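Local coordinates for protein putative alcohol dehydrogenase (Sinorhizobium meliloti, PDB 4J6F) that probably acts as a zinc-binding, NAD+-dependent alcohol dehydrogenase of the medium-chain dehydrogenase/reductase family, at residues 29-37 / 160-168; 67-75 / 182-191. All blocks are in the same frame, centred on the assembly; numbering follows the deposited sequence.

Overall arrangement
Both contacts hold segments around strand 63-72, but at different depths. Contact 1 lies toward the outside, its centre about 21 Å from the centre of the chain, and ties the N-terminal strand 33-39 to the turn leading into strand 165-169. Contact 2 is buried, its centre about 9 Å from the centre of the chain, and lays two short helical pieces and the turn between them along strand 63-72. Backbone bonds and a tyrosine ring dominate the first; the second relies on close alanine packing and one threonine-aspartate bond. The two meet directly where strands 63-72 and 165-169 are neighbours, E164 O lying 2.9 Å from V68 N, a probable hydrogen bond.

Contact 1: 29-37 / 160-168; sequences SVPKTMTAV and GGYAEYMAL
A36 and A163 face each other as a single antiparallel beta bridge, their CA atoms 4.0 Å apart, where the N-terminal strand 33-39 meets the turn before strand 165-169 in the GroES-like domain of a medium-chain dehydrogenase. This is the tight part of the contact. The two methyls touch, A36 CB to A163 CB at 3.6 Å, and backbone bonds run on both sides of the pair: V37 N gives its hydrogen to Y162 O at 3.0 Å, while E164 N donates to T35 O. Y162 stands at the centre of an inverse gamma turn, which presents its carbonyl to the strand; its ring leads away from the contact, and its OH bonds to D77.

The carboxylate of E164 adds a side-chain bond beside the bridge. Its extended chain reaches past T35 CB, and OE1 takes the hydrogen of T35 N at 3.0 Å, nearly straight at 173° but arriving from well above the carboxylate plane. Next to it the selenomethionine M34 has CG set between its own backbone N and carbonyl carbon (chi1 57°), and from there an extended chain carries SE to A163 CB and Y165 CB. The selenium lies at the edge of the Y165 ring, a Met-aromatic contact; V56 and P57 also touch this side chain.

Toward residues 29-31 the contact loosens. S29 is exposed, V30 and P31 partly so, and the Y165 ring, which also packs on K67, is what the loop meets. V30 CG1 sits over one face of that ring, no closer than 4.4 Å to CE1. P31 runs toward the tyrosine head-on, oblique to its ring, with CD 3.5 Å from Y165 CE2.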
ATOM      1  N   SER A  29     -49.448  15.238  -6.206  1.00 46.27           N
ATOM      2  CA  SER A  29     -49.604  14.538  -4.942  1.00 49.15           C
ATOM      3  C   SER A  29     -48.445  14.822  -3.991  1.00 51.83           C
ATOM      4  O   SER A  29     -48.426  14.311  -2.871  1.00 57.00           O
ATOM      5  CB  SER A  29     -49.651  13.034  -5.198  1.00 54.78           C
ATOM      6  OG  SER A  29     -50.790  12.687  -5.960  1.00 64.21           O
ATOM      7  N   VAL A  30     -47.470  15.611  -4.439  1.00 47.59           N
ATOM      8  CA  VAL A  30     -46.286  15.914  -3.643  1.00 42.67           C
ATOM      9  C   VAL A  30     -46.643  16.919  -2.548  1.00 43.45           C
ATOM     10  O   VAL A  30     -46.980  18.063  -2.855  1.00 42.82           O
ATOM     11  CB  VAL A  30     -45.172  16.503  -4.526  1.00 39.88           C
ATOM     12  CG1 VAL A  30     -43.910  16.742  -3.716  1.00 38.33           C
ATOM     13  CG2 VAL A  30     -44.902  15.591  -5.707  1.00 39.35           C
ATOM     14  N   PRO A  31     -46.565  16.497  -1.266  1.00 46.15           N
ATOM     15  CA  PRO A  31     -46.967  17.350  -0.133  1.00 46.37           C
ATOM     16  C   PRO A  31     -45.905  18.396   0.209  1.00 44.52           C
ATOM     17  O   PRO A  31     -44.805  18.348  -0.329  1.00 43.79           O
ATOM     18  CB  PRO A  31     -47.144  16.343   1.016  1.00 47.45           C
ATOM     19  CG  PRO A  31     -46.213  15.216   0.685  1.00 47.44           C
ATOM     20  CD  PRO A  31     -46.059  15.180  -0.816  1.00 46.95           C
ATOM     21  N   LYS A  32     -46.230  19.340   1.087  1.00 45.34           N
ATOM     22  CA  LYS A  32     -45.257  20.371   1.458  1.00 45.71           C
ATOM     23  C   LYS A  32     -44.382  19.955   2.655  1.00 45.53           C
ATOM     24  O   LYS A  32     -43.270  20.465   2.827  1.00 47.34           O
ATOM     25  CB  LYS A  32     -45.928  21.739   1.663  1.00 48.48           C
ATOM     26  CG  LYS A  32     -46.683  22.295   0.442  1.00 54.01           C
ATOM     27  CD  LYS A  32     -45.824  22.446  -0.826  1.00 56.30           C
ATOM     28  CE  LYS A  32     -46.227  23.632  -1.704  1.00 58.70           C
ATOM     29  NZ  LYS A  32     -47.682  23.680  -2.047  1.00 62.15           N
ATOM     30  N   THR A  33     -44.869  19.018   3.466  1.00 42.73           N
ATOM     31  CA  THR A  33     -44.043  18.414   4.509  1.00 40.51           C
ATOM     32  C   THR A  33     -44.028  16.888   4.364  1.00 40.87           C
ATOM     33  O   THR A  33     -44.902  16.300   3.717  1.00 41.12           O
ATOM     34  CB  THR A  33     -44.480  18.834   5.937  1.00 38.97           C
ATOM     35  OG1 THR A  33     -45.805  18.361   6.205  1.00 37.89           O
ATOM     36  CG2 THR A  33     -44.432  20.352   6.108  1.00 38.69           C
HETATM   37  N   MSE A  34     -43.027  16.249   4.962  1.00 41.45           N
HETATM   38  CA  MSE A  34     -42.866  14.799   4.844  1.00 41.28           C
HETATM   39  C   MSE A  34     -42.342  14.177   6.116  1.00 39.81           C
HETATM   40  O   MSE A  34     -41.940  14.866   7.070  1.00 38.20           O
HETATM   41  CB  MSE A  34     -41.903  14.481   3.700  1.00 42.58           C
HETATM   42  CG  MSE A  34     -40.559  15.173   3.926  1.00 46.52           C
HETATM   43 SE   MSE A  34     -39.187  14.468   2.701  1.00 49.31          SE
HETATM   44  CE  MSE A  34     -37.624  15.577   3.159  1.00 46.37           C
ATOM     45  N   THR A  35     -42.350  12.848   6.112  1.00 38.41           N
ATOM     46  CA  THR A  35     -41.794  12.033   7.174  1.00 38.21           C
ATOM     47  C   THR A  35     -40.338  11.722   6.844  1.00 37.79           C
ATOM     48  O   THR A  35     -39.997  11.470   5.683  1.00 39.14           O
ATOM     49  CB  THR A  35     -42.604  10.732   7.288  1.00 39.60           C
ATOM     50  OG1 THR A  35     -43.913  11.044   7.772  1.00 43.10           O
ATOM     51  CG2 THR A  35     -41.967   9.769   8.235  1.00 39.06           C
ATOM     52  N   ALA A  36     -39.474  11.771   7.854  1.00 36.48           N
ATOM     53  CA  ALA A  36     -38.059  11.448   7.673  1.00 35.51           C
ATOM     54  C   ALA A  36     -37.431  11.118   9.001  1.00 36.46           C
ATOM     55  O   ALA A  36     -37.875  11.606  10.048  1.00 37.55           O
ATOM     56  CB  ALA A  36     -37.302  12.601   7.026  1.00 33.96           C
ATOM     57  N   VAL A  37     -36.395  10.284   8.954  1.00 35.52           N
ATOM     58  CA  VAL A  37     -35.601   9.998  10.133  1.00 33.34           C
ATOM     59  C   VAL A  37     -34.424  10.952  10.111  1.00 33.07           C
ATOM     60  O   VAL A  37     -33.638  10.952   9.168  1.00 31.77           O
ATOM     61  CB  VAL A  37     -35.153   8.532  10.180  1.00 30.28           C
ATOM     62  CG1 VAL A  37     -34.085   8.337  11.245  1.00 29.89           C
ATOM     63  CG2 VAL A  37     -36.355   7.627  10.429  1.00 28.68           C
ATOM     64  N   GLY A 160     -30.171  12.457   2.383  1.00 29.63           N
ATOM     65  CA  GLY A 160     -30.255  11.167   1.670  1.00 26.55           C
ATOM     66  C   GLY A 160     -31.627  10.518   1.663  1.00 25.93           C
ATOM     67  O   GLY A 160     -32.638  11.204   1.679  1.00 27.49           O
ATOM     68  N   GLY A 161     -31.672   9.192   1.650  1.00 25.40           N
ATOM     69  CA  GLY A 161     -32.926   8.476   1.402  1.00 25.89           C
ATOM     70  C   GLY A 161     -33.794   7.991   2.560  1.00 28.42           C
ATOM     71  O   GLY A 161     -34.813   7.332   2.333  1.00 28.83           O
ATOM     72  N   TYR A 162     -33.428   8.295   3.793  1.00 30.08           N
ATOM     73  CA  TYR A 162     -34.296   7.931   4.900  1.00 30.72           C
ATOM     74  C   TYR A 162     -35.357   8.997   5.109  1.00 33.44           C
ATOM     75  O   TYR A 162     -35.471   9.588   6.167  1.00 35.45           O
ATOM     76  CB  TYR A 162     -33.487   7.724   6.169  1.00 29.89           C
ATOM     77  CG  TYR A 162     -32.538   6.566   6.080  1.00 29.42           C
ATOM     78  CD1 TYR A 162     -32.853   5.453   5.333  1.00 29.91           C
ATOM     79  CD2 TYR A 162     -31.328   6.587   6.739  1.00 28.55           C
ATOM     80  CE1 TYR A 162     -31.987   4.393   5.242  1.00 30.69           C
ATOM     81  CE2 TYR A 162     -30.457   5.532   6.651  1.00 28.60           C
ATOM     82  CZ  TYR A 162     -30.795   4.439   5.902  1.00 30.66           C
ATOM     83  OH  TYR A 162     -29.939   3.385   5.824  1.00 31.97           O
ATOM     84  N   ALA A 163     -36.155   9.187   4.072  1.00 32.43           N
ATOM     85  CA  ALA A 163     -37.213  10.182   3.989  1.00 33.90           C
ATOM     86  C   ALA A 163     -38.160   9.744   2.868  1.00 36.82           C
ATOM     87  O   ALA A 163     -37.850   8.776   2.145  1.00 37.89           O
ATOM     88  CB  ALA A 163     -36.614  11.535   3.676  1.00 33.46           C
ATOM     89  N   GLU A 164     -39.308  10.425   2.731  1.00 35.96           N
ATOM     90  CA  GLU A 164     -40.286  10.107   1.667  1.00 35.31           C
ATOM     91  C   GLU A 164     -39.902  10.708   0.306  1.00 34.61           C
ATOM     92  O   GLU A 164     -40.311  10.193  -0.736  1.00 35.73           O
ATOM     93  CB  GLU A 164     -41.693  10.550   2.050  1.00 35.71           C
ATOM     94  CG  GLU A 164     -42.267   9.803   3.239  1.00 39.01           C
ATOM     95  CD  GLU A 164     -43.624  10.331   3.700  1.00 42.72           C
ATOM     96  OE1 GLU A 164     -43.812  11.566   3.841  1.00 42.56           O
ATOM     97  OE2 GLU A 164     -44.510   9.489   3.943  1.00 45.00           O
ATOM     98  N   TYR A 165     -39.113  11.784   0.328  1.00 31.58           N
ATOM     99  CA  TYR A 165     -38.692  12.478  -0.883  1.00 30.50           C
ATOM    100  C   TYR A 165     -37.240  12.895  -0.791  1.00 29.86           C
ATOM    101  O   TYR A 165     -36.734  13.151   0.295  1.00 30.32           O
ATOM    102  CB  TYR A 165     -39.568  13.709  -1.126  1.00 31.78           C
ATOM    103  CG  TYR A 165     -41.015  13.364  -1.337  1.00 32.95           C
ATOM    104  CD1 TYR A 165     -41.476  12.973  -2.593  1.00 32.92           C
ATOM    105  CD2 TYR A 165     -41.922  13.400  -0.278  1.00 33.84           C
ATOM    106  CE1 TYR A 165     -42.800  12.631  -2.794  1.00 33.17           C
ATOM    107  CE2 TYR A 165     -43.253  13.060  -0.475  1.00 34.91           C
ATOM    108  CZ  TYR A 165     -43.677  12.676  -1.735  1.00 35.30           C
ATOM    109  OH  TYR A 165     -44.988  12.344  -1.948  1.00 39.35           O
HETATM  110  N   MSE A 166     -36.561  12.970  -1.926  1.00 30.22           N
HETATM  111  CA  MSE A 166     -35.157  13.355  -1.927  1.00 32.10           C
HETATM  112  C   MSE A 166     -34.850  14.164  -3.149  1.00 33.93           C
HETATM  113  O   MSE A 166     -35.298  13.832  -4.261  1.00 35.33           O
HETATM  114  CB  MSE A 166     -34.305  12.090  -1.894  1.00 32.30           C
HETATM  115  CG  MSE A 166     -32.831  12.372  -1.650  1.00 35.28           C
HETATM  116 SE   MSE A 166     -31.853  10.695  -1.976  1.00 43.01          SE
HETATM  117  CE  MSE A 166     -30.090  11.489  -2.330  1.00 40.58           C
ATOM    118  N   ALA A 167     -34.094  15.243  -2.946  1.00 33.87           N
ATOM    119  CA  ALA A 167     -33.555  16.047  -4.045  1.00 34.78           C
ATOM    120  C   ALA A 167     -32.180  15.513  -4.425  1.00 33.76           C
ATOM    121  O   ALA A 167     -31.451  15.036  -3.559  1.00 36.54           O
ATOM    122  CB  ALA A 167     -33.453  17.503  -3.623  1.00 35.18           C
ATOM    123  N   LEU A 168     -31.827  15.574  -5.706  1.00 31.69           N
ATOM    124  CA  LEU A 168     -30.490  15.165  -6.166  1.00 30.19           C
ATOM    125  C   LEU A 168     -30.264  15.595  -7.598  1.00 32.69           C
ATOM    126  O   LEU A 168     -31.227  15.757  -8.337  1.00 37.21           O
ATOM    127  CB  LEU A 168     -30.309  13.651  -6.072  1.00 28.69           C
ATOM    128  CG  LEU A 168     -31.206  12.802  -6.958  1.00 28.83           C
ATOM    129  CD1 LEU A 168     -30.413  11.653  -7.556  1.00 29.52           C
ATOM    130  CD2 LEU A 168     -32.392  12.298  -6.165  1.00 28.37           C
TER

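Contact 2: 67-75 / 182-191; sequences KVTACGMNN and DIELATFCCA
T69 carries OG1 between its backbone N and carbonyl carbon (chi1 49°), and D182 swings its carboxylate beside its own N (chi1 -61°); these two turns bring the hydroxyl to the acid. T69 OG1 donates to D182 OD2 at 3.0 Å, meeting it from above the carboxylate plane, 36° out. The acid has further partners: OD2 also accepts from H117, and OD1 pairs with R133 in a salt bridge. Three groups, T69, H117 and R133, hold the carboxylate, which would probably keep it ionised.

Beyond this polar end the packing turns apolar and close. A70 CB nestles against the helical turn, 3.7 Å from A186 CB and within van der Waals reach of I183 CA and CG1. T69 and A70 both face V115, a classic beta bulge in strand 63-72 of the catalytic domain's sheet, and at this bulge the T69 and A70 side chains both point to the 182-191 segment. Two residues on, G72 passes close to the type I turn of 185-188, its CA making a CA-H...O contact with A186 O at 3.5 Å.

At the far end N74 lays its amide against C190, ND2 coming 3.4 Å from C190 CB. The main hold on that nitrogen lies outside, in D113, whose other carboxylate oxygen takes the backbone hydrogen of C190. A glycerol, probably from the crystallisation liquor, lies about 4 Å from the C190 side chain. A water sits between A191 N, from which it can accept, and N74 OD1, 3.2 Å away.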
ATOM      1  N   LYS A  67     -39.672  10.348  -5.267  1.00 29.95           N
ATOM      2  CA  LYS A  67     -40.417   9.764  -4.174  1.00 30.06           C
ATOM      3  C   LYS A  67     -39.728   8.447  -3.799  1.00 30.46           C
ATOM      4  O   LYS A  67     -39.755   7.475  -4.574  1.00 31.85           O
ATOM      5  CB  LYS A  67     -41.877   9.549  -4.569  1.00 31.26           C
ATOM      6  CG  LYS A  67     -42.619   8.671  -3.588  1.00 34.71           C
ATOM      7  CD  LYS A  67     -44.065   9.077  -3.373  1.00 38.84           C
ATOM      8  CE  LYS A  67     -44.583   8.417  -2.105  1.00 41.27           C
ATOM      9  NZ  LYS A  67     -46.017   8.092  -2.280  1.00 44.76           N
ATOM     10  N   VAL A  68     -39.095   8.424  -2.623  1.00 28.34           N
ATOM     11  CA  VAL A  68     -38.282   7.276  -2.215  1.00 27.41           C
ATOM     12  C   VAL A  68     -39.134   6.045  -2.001  1.00 28.04           C
ATOM     13  O   VAL A  68     -40.140   6.094  -1.313  1.00 28.92           O
ATOM     14  CB  VAL A  68     -37.499   7.527  -0.917  1.00 26.99           C
ATOM     15  CG1 VAL A  68     -36.413   6.474  -0.754  1.00 25.44           C
ATOM     16  CG2 VAL A  68     -36.896   8.923  -0.905  1.00 27.66           C
ATOM     17  N   THR A  69     -38.726   4.933  -2.589  1.00 28.76           N
ATOM     18  CA  THR A  69     -39.494   3.711  -2.435  1.00 30.32           C
ATOM     19  C   THR A  69     -38.735   2.695  -1.611  1.00 30.61           C
ATOM     20  O   THR A  69     -39.359   1.846  -0.960  1.00 31.23           O
ATOM     21  CB  THR A  69     -39.905   3.135  -3.784  1.00 31.79           C
ATOM     22  OG1 THR A  69     -38.752   3.081  -4.633  1.00 34.26           O
ATOM     23  CG2 THR A  69     -40.989   4.030  -4.427  1.00 30.81           C
ATOM     24  N   ALA A  70     -37.400   2.820  -1.620  1.00 29.55           N
ATOM     25  CA  ALA A  70     -36.478   1.950  -0.867  1.00 28.83           C
ATOM     26  C   ALA A  70     -35.142   2.648  -0.619  1.00 30.49           C
ATOM     27  O   ALA A  70     -34.718   3.466  -1.430  1.00 33.89           O
ATOM     28  CB  ALA A  70     -36.246   0.639  -1.611  1.00 26.89           C
ATOM     29  N   CYS A  71     -34.487   2.325   0.498  1.00 29.54           N
ATOM     30  CA  CYS A  71     -33.138   2.820   0.794  1.00 29.89           C
ATOM     31  C   CYS A  71     -32.325   1.817   1.620  1.00 29.41           C
ATOM     32  O   CYS A  71     -32.741   1.425   2.713  1.00 30.60           O
ATOM     33  CB  CYS A  71     -33.181   4.166   1.524  1.00 30.52           C
ATOM     34  SG  CYS A  71     -31.543   4.937   1.627  1.00 31.74           S
ATOM     35  N   GLY A  72     -31.162   1.425   1.112  1.00 26.83           N
ATOM     36  CA  GLY A  72     -30.382   0.368   1.741  1.00 27.67           C
ATOM     37  C   GLY A  72     -29.456   0.894   2.810  1.00 29.29           C
ATOM     38  O   GLY A  72     -28.912   1.977   2.665  1.00 29.70           O
HETATM   39  N   MSE A  73     -29.267   0.114   3.875  1.00 30.77           N
HETATM   40  CA  MSE A  73     -28.418   0.512   5.012  1.00 30.12           C
HETATM   41  C   MSE A  73     -26.964   0.124   4.827  1.00 29.89           C
HETATM   42  O   MSE A  73     -26.652  -0.929   4.268  1.00 29.99           O
HETATM   43  CB  MSE A  73     -28.930  -0.118   6.298  1.00 30.17           C
HETATM   44  CG  MSE A  73     -30.449  -0.099   6.388  1.00 33.36           C
HETATM   45 SE   MSE A  73     -30.975  -0.689   8.199  1.00 40.52          SE
HETATM   46  CE  MSE A  73     -30.512   0.930   9.233  1.00 38.91           C
ATOM     47  N   ASN A  74     -26.065   0.984   5.308  1.00 28.77           N
ATOM     48  CA  ASN A  74     -24.618   0.772   5.226  1.00 27.02           C
ATOM     49  C   ASN A  74     -23.887   1.127   6.519  1.00 26.84           C
ATOM     50  O   ASN A  74     -24.380   1.909   7.333  1.00 26.39           O
ATOM     51  CB  ASN A  74     -24.041   1.601   4.083  1.00 26.97           C
ATOM     52  CG  ASN A  74     -24.542   1.145   2.744  1.00 29.16           C
ATOM     53  OD1 ASN A  74     -24.162   0.082   2.242  1.00 30.06           O
ATOM     54  ND2 ASN A  74     -25.426   1.931   2.166  1.00 30.65           N
ATOM     55  N   ASN A  75     -22.692   0.573   6.697  1.00 26.66           N
ATOM     56  CA  ASN A  75     -21.899   0.883   7.875  1.00 27.66           C
ATOM     57  C   ASN A  75     -21.680   2.385   8.113  1.00 26.91           C
ATOM     58  O   ASN A  75     -21.697   2.873   9.258  1.00 26.99           O
ATOM     59  CB  ASN A  75     -20.575   0.143   7.796  1.00 29.38           C
ATOM     60  CG  ASN A  75     -20.717  -1.310   8.177  1.00 31.56           C
ATOM     61  OD1 ASN A  75     -21.774  -1.745   8.615  1.00 34.26           O
ATOM     62  ND2 ASN A  75     -19.651  -2.064   8.026  1.00 31.14           N
ATOM     63  N   ASP A 182     -37.800  -2.267  -6.820  1.00 34.88           N
ATOM     64  CA  ASP A 182     -37.192  -1.101  -6.190  1.00 35.34           C
ATOM     65  C   ASP A 182     -36.357  -1.525  -4.979  1.00 34.25           C
ATOM     66  O   ASP A 182     -35.194  -1.110  -4.851  1.00 36.07           O
ATOM     67  CB  ASP A 182     -38.246  -0.065  -5.794  1.00 37.31           C
ATOM     68  CG  ASP A 182     -39.036   0.470  -6.994  1.00 43.25           C
ATOM     69  OD1 ASP A 182     -38.790   0.025  -8.145  1.00 44.07           O
ATOM     70  OD2 ASP A 182     -39.914   1.344  -6.782  1.00 46.11           O
ATOM     71  N   ILE A 183     -36.922  -2.372  -4.118  1.00 30.82           N
ATOM     72  CA  ILE A 183     -36.171  -2.907  -2.976  1.00 30.49           C
ATOM     73  C   ILE A 183     -34.884  -3.633  -3.398  1.00 32.62           C
ATOM     74  O   ILE A 183     -33.833  -3.429  -2.795  1.00 32.79           O
ATOM     75  CB  ILE A 183     -37.028  -3.833  -2.085  1.00 30.37           C
ATOM     76  CG1 ILE A 183     -38.133  -3.031  -1.363  1.00 30.89           C
ATOM     77  CG2 ILE A 183     -36.149  -4.559  -1.078  1.00 28.74           C
ATOM     78  CD1 ILE A 183     -39.232  -3.858  -0.722  1.00 30.16           C
ATOM     79  N   GLU A 184     -34.967  -4.460  -4.440  1.00 34.55           N
ATOM     80  CA  GLU A 184     -33.828  -5.246  -4.902  1.00 35.48           C
ATOM     81  C   GLU A 184     -32.729  -4.333  -5.412  1.00 35.54           C
ATOM     82  O   GLU A 184     -31.549  -4.521  -5.118  1.00 37.28           O
ATOM     83  CB  GLU A 184     -34.261  -6.234  -5.991  1.00 39.31           C
ATOM     84  CG  GLU A 184     -35.191  -7.329  -5.470  1.00 42.31           C
ATOM     85  CD  GLU A 184     -35.535  -8.393  -6.501  1.00 43.03           C
ATOM     86  OE1 GLU A 184     -35.484  -9.587  -6.129  1.00 45.63           O
ATOM     87  OE2 GLU A 184     -35.861  -8.053  -7.666  1.00 40.78           O
ATOM     88  N   LEU A 185     -33.140  -3.321  -6.158  1.00 34.20           N
ATOM     89  CA  LEU A 185     -32.238  -2.334  -6.715  1.00 31.54           C
ATOM     90  C   LEU A 185     -31.545  -1.496  -5.642  1.00 31.91           C
ATOM     91  O   LEU A 185     -30.456  -0.977  -5.867  1.00 33.10           O
ATOM     92  CB  LEU A 185     -33.041  -1.430  -7.636  1.00 31.28           C
ATOM     93  CG  LEU A 185     -32.365  -0.849  -8.864  1.00 32.02           C
ATOM     94  CD1 LEU A 185     -31.613  -1.924  -9.633  1.00 32.79           C
ATOM     95  CD2 LEU A 185     -33.440  -0.216  -9.726  1.00 32.41           C
ATOM     96  N   ALA A 186     -32.173  -1.359  -4.478  1.00 32.61           N
ATOM     97  CA  ALA A 186     -31.632  -0.527  -3.397  1.00 33.08           C
ATOM     98  C   ALA A 186     -30.506  -1.197  -2.602  1.00 36.20           C
ATOM     99  O   ALA A 186     -30.024  -0.658  -1.603  1.00 38.35           O
ATOM    100  CB  ALA A 186     -32.750  -0.102  -2.463  1.00 32.36           C
ATOM    101  N   THR A 187     -30.086  -2.379  -3.032  1.00 35.26           N
ATOM    102  CA  THR A 187     -29.088  -3.110  -2.278  1.00 32.22           C
ATOM    103  C   THR A 187     -27.688  -2.749  -2.751  1.00 33.48           C
ATOM    104  O   THR A 187     -26.719  -3.054  -2.080  1.00 34.65           O
ATOM    105  CB  THR A 187     -29.307  -4.644  -2.359  1.00 31.25           C
ATOM    106  OG1 THR A 187     -29.029  -5.120  -3.683  1.00 32.62           O
ATOM    107  CG2 THR A 187     -30.730  -5.013  -1.992  1.00 30.48           C
ATOM    108  N   PHE A 188     -27.579  -2.071  -3.891  1.00 34.95           N
ATOM    109  CA  PHE A 188     -26.303  -2.039  -4.618  1.00 34.20           C
ATOM    110  C   PHE A 188     -25.327  -0.887  -4.366  1.00 36.53           C
ATOM    111  O   PHE A 188     -24.147  -1.135  -4.112  1.00 38.12           O
ATOM    112  CB  PHE A 188     -26.540  -2.156  -6.117  1.00 30.78           C
ATOM    113  CG  PHE A 188     -27.084  -3.485  -6.552  1.00 29.92           C
ATOM    114  CD1 PHE A 188     -26.290  -4.617  -6.535  1.00 29.87           C
ATOM    115  CD2 PHE A 188     -28.375  -3.591  -7.035  1.00 30.36           C
ATOM    116  CE1 PHE A 188     -26.783  -5.835  -6.973  1.00 31.51           C
ATOM    117  CE2 PHE A 188     -28.876  -4.806  -7.475  1.00 31.94           C
ATOM    118  CZ  PHE A 188     -28.078  -5.933  -7.448  1.00 32.28           C
ATOM    119  N   CYS A 189     -25.766   0.364  -4.401  1.00 35.45           N
ATOM    120  CA  CYS A 189     -24.850   1.472  -4.685  1.00 35.33           C
ATOM    121  C   CYS A 189     -23.631   1.820  -3.798  1.00 33.42           C
ATOM    122  O   CYS A 189     -22.538   1.928  -4.319  1.00 33.08           O
ATOM    123  CB  CYS A 189     -25.676   2.742  -4.848  1.00 40.41           C
ATOM    124  SG  CYS A 189     -24.700   4.224  -5.107  1.00 50.25           S
ATOM    125  N   CYS A 190     -23.770   1.934  -2.485  1.00 32.55           N
ATOM    126  CA  CYS A 190     -22.616   2.168  -1.627  1.00 30.33           C
ATOM    127  C   CYS A 190     -21.661   0.985  -1.564  1.00 29.62           C
ATOM    128  O   CYS A 190     -20.486   1.138  -1.891  1.00 32.49           O
ATOM    129  CB  CYS A 190     -23.046   2.584  -0.217  1.00 32.42           C
ATOM    130  SG  CYS A 190     -21.672   2.934   0.914  1.00 34.48           S
ATOM    131  N   ALA A 191     -22.130  -0.189  -1.154  1.00 27.65           N
ATOM    132  CA  ALA A 191     -21.202  -1.311  -0.986  1.00 27.06           C
ATOM    133  C   ALA A 191     -20.581  -1.825  -2.294  1.00 26.97           C
ATOM    134  O   ALA A 191     -19.401  -2.192  -2.298  1.00 26.41           O
ATOM    135  CB  ALA A 191     -21.828  -2.445  -0.198  1.00 27.00           C
TER
HETATM  136  O   HOH W   1     -24.587  -0.976  -0.716  1.00 44.31           O